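Local coordinates for RabGAP/TBC protein (Chlamydomonas reinhardtii, PDB 4P17) that probably acts as a flagellar GTPase-activating protein for Rab GTPases through its TBC domain, although its function has not been established, at residues Pro212-His217 and Asp274-Val279. Numbering follows the deposited sequence.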
loop_
_atom_site.group_PDB
_atom_site.type_symbol
_atom_site.label_atom_id
_atom_site.label_comp_id
_atom_site.label_asym_id
_atom_site.label_seq_id
_atom_site.Cartn_x
_atom_site.Cartn_y
_atom_site.Cartn_z
ATOM N N PRO A 212 5.570 6.467 -24.907
ATOM C CA PRO A 212 6.417 5.871 -25.949
ATOM C C PRO A 212 7.889 6.313 -25.895
ATOM O O PRO A 212 8.745 5.506 -26.215
ATOM C CB PRO A 212 5.749 6.332 -27.251
ATOM C CG PRO A 212 4.933 7.505 -26.897
ATOM C CD PRO A 212 4.473 7.277 -25.475
ATOM N N ARG A 213 8.170 7.546 -25.471
ATOM C CA ARG A 213 9.550 7.982 -25.293
ATOM C C ARG A 213 10.238 7.157 -24.235
ATOM O O ARG A 213 11.419 6.836 -24.341
ATOM C CB ARG A 213 9.626 9.431 -24.889
ATOM C CG ARG A 213 9.350 10.396 -25.993
ATOM C CD ARG A 213 9.342 11.814 -25.405
ATOM N NE ARG A 213 10.689 12.372 -25.273
ATOM C CZ ARG A 213 11.036 13.336 -24.418
ATOM N NH1 ARG A 213 10.139 13.844 -23.581
ATOM N NH2 ARG A 213 12.294 13.786 -24.387
ATOM N N LEU A 214 9.497 6.827 -23.189
ATOM C CA LEU A 214 10.074 6.057 -22.123
ATOM C C LEU A 214 10.345 4.624 -22.592
ATOM O O LEU A 214 11.371 4.044 -22.256
ATOM C CB LEU A 214 9.154 6.089 -20.895
ATOM C CG LEU A 214 9.823 5.634 -19.604
ATOM C CD1 LEU A 214 11.045 6.470 -19.233
ATOM C CD2 LEU A 214 8.841 5.626 -18.442
ATOM N N GLN A 215 9.467 4.064 -23.417
ATOM C CA GLN A 215 9.661 2.668 -23.844
ATOM C C GLN A 215 10.914 2.529 -24.717
ATOM O O GLN A 215 11.715 1.611 -24.543
ATOM C CB GLN A 215 8.427 2.150 -24.585
ATOM C CG GLN A 215 8.370 0.628 -24.695
ATOM C CD GLN A 215 8.167 -0.106 -23.367
ATOM O OE1 GLN A 215 8.937 0.058 -22.422
ATOM N NE2 GLN A 215 7.144 -0.977 -23.317
ATOM N N GLN A 216 11.086 3.468 -25.637
ATOM C CA GLN A 216 12.265 3.504 -26.497
ATOM C C GLN A 216 13.527 3.585 -25.645
ATOM O O GLN A 216 14.545 2.941 -25.912
ATOM C CB GLN A 216 12.191 4.704 -27.445
ATOM N N HIS A 217 13.414 4.382 -24.600
ATOM C CA HIS A 217 14.496 4.644 -23.690
ATOM C C HIS A 217 14.794 3.402 -22.864
ATOM O O HIS A 217 15.943 3.028 -22.714
ATOM C CB HIS A 217 14.157 5.833 -22.804
ATOM C CG HIS A 217 15.246 6.179 -21.838
ATOM N ND1 HIS A 217 16.525 6.490 -22.247
ATOM C CD2 HIS A 217 15.250 6.234 -20.485
ATOM C CE1 HIS A 217 17.276 6.719 -21.179
ATOM N NE2 HIS A 217 16.530 6.566 -20.100
ATOM N N ASP A 274 10.379 12.699 -17.570
ATOM C CA ASP A 274 11.396 13.665 -17.978
ATOM C C ASP A 274 12.729 13.323 -17.309
ATOM O O ASP A 274 13.791 13.307 -17.951
ATOM C CB ASP A 274 10.934 15.082 -17.620
ATOM C CG ASP A 274 12.026 16.125 -17.771
ATOM O OD1 ASP A 274 12.956 16.156 -16.935
ATOM O OD2 ASP A 274 11.931 16.941 -18.714
ATOM N N ASN A 275 12.649 13.022 -16.021
ATOM C CA ASN A 275 13.821 12.640 -15.222
ATOM C C ASN A 275 14.542 11.381 -15.735
ATOM O O ASN A 275 15.790 11.347 -15.830
ATOM C CB ASN A 275 13.394 12.417 -13.771
ATOM C CG ASN A 275 12.595 13.588 -13.209
ATOM O OD1 ASN A 275 11.464 13.872 -13.637
ATOM N ND2 ASN A 275 13.180 14.270 -12.240
ATOM N N MET A 276 13.757 10.351 -16.044
ATOM C CA MET A 276 14.304 9.080 -16.490
ATOM C C MET A 276 14.945 9.170 -17.881
ATOM O O MET A 276 15.917 8.466 -18.161
ATOM C CB MET A 276 13.211 7.998 -16.496
ATOM C CG MET A 276 13.038 7.323 -15.148
ATOM S SD MET A 276 11.684 6.128 -15.113
ATOM C CE MET A 276 10.308 7.233 -15.278
ATOM N N LEU A 277 14.424 10.030 -18.741
ATOM C CA LEU A 277 14.870 10.017 -20.138
ATOM C C LEU A 277 16.300 10.521 -20.255
ATOM O O LEU A 277 16.979 10.236 -21.246
ATOM C CB LEU A 277 13.963 10.860 -21.023
ATOM C CG LEU A 277 12.586 10.273 -21.341
ATOM C CD1 LEU A 277 11.757 11.319 -22.045
ATOM C CD2 LEU A 277 12.704 9.004 -22.185
ATOM N N ARG A 278 16.758 11.264 -19.252
ATOM C CA ARG A 278 18.124 11.793 -19.272
ATOM C C ARG A 278 19.149 10.826 -18.687
ATOM O O ARG A 278 20.322 11.127 -18.678
ATOM C CB ARG A 278 18.180 13.110 -18.511
ATOM C CG ARG A 278 17.326 14.224 -19.103
ATOM C CD ARG A 278 17.330 15.460 -18.217
ATOM N NE ARG A 278 16.887 15.144 -16.858
ATOM C CZ ARG A 278 17.691 14.773 -15.866
ATOM N NH1 ARG A 278 19.001 14.673 -16.057
ATOM N NH2 ARG A 278 17.184 14.503 -14.673
ATOM N N VAL A 279 18.720 9.644 -18.239
ATOM C CA VAL A 279 19.631 8.701 -17.606
ATOM C C VAL A 279 19.948 7.582 -18.576
ATOM O O VAL A 279 19.063 6.883 -19.008
ATOM C CB VAL A 279 19.045 8.110 -16.303
ATOM C CG1 VAL A 279 19.994 7.087 -15.699
ATOM C CG2 VAL A 279 18.771 9.212 -15.299
#
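L277 reaches from helix 273-277 into the side of helix 212-221, its isobutyl group lodged between R213 and H217, one helical turn apart. Its CG lies anti to the carbonyl carbon and beside the backbone N (chi1 -74°). Of its two methyls, CD2 meets the H217 methylene, 3.5 Å from CB. The same CD2 comes to 3.3 Å from the backbone O of R213. The other methyl, CD1, sits beside R213, 4.0 Å from its CB, the two side chains crossing at about a right angle. H217, with CG anti to its own backbone N (chi1 -179°), extends straight across to the other segment. Its ring lies flat over the L277 backbone, the L277 CA making a CH-pi contact 3.9 Å from the ring centroid and 18° off the normal, while the ring's far end enters the turn where the carbonyls of M276 and V279 converge. The contact joins two helices of the all-helical TBC fold at its periphery; the centre of the contact lies about 26 Å from the centre of the chain. An alanine in place of H217 would remove the ring, with its CH-pi contact to L277 CA, and would probably loosen the hold between helix 212-221 and the turn after M276. Deeper in, L214 and M276 cross obliquely: L214 CD1 meets M276 CB at 3.8 Å, and L214 CD2 touches the M276 terminal methyl CE at 3.8 Å. L269 of helix 259-271 touches both side chains, and L285 of helix 282-294 packs on M276 and H217.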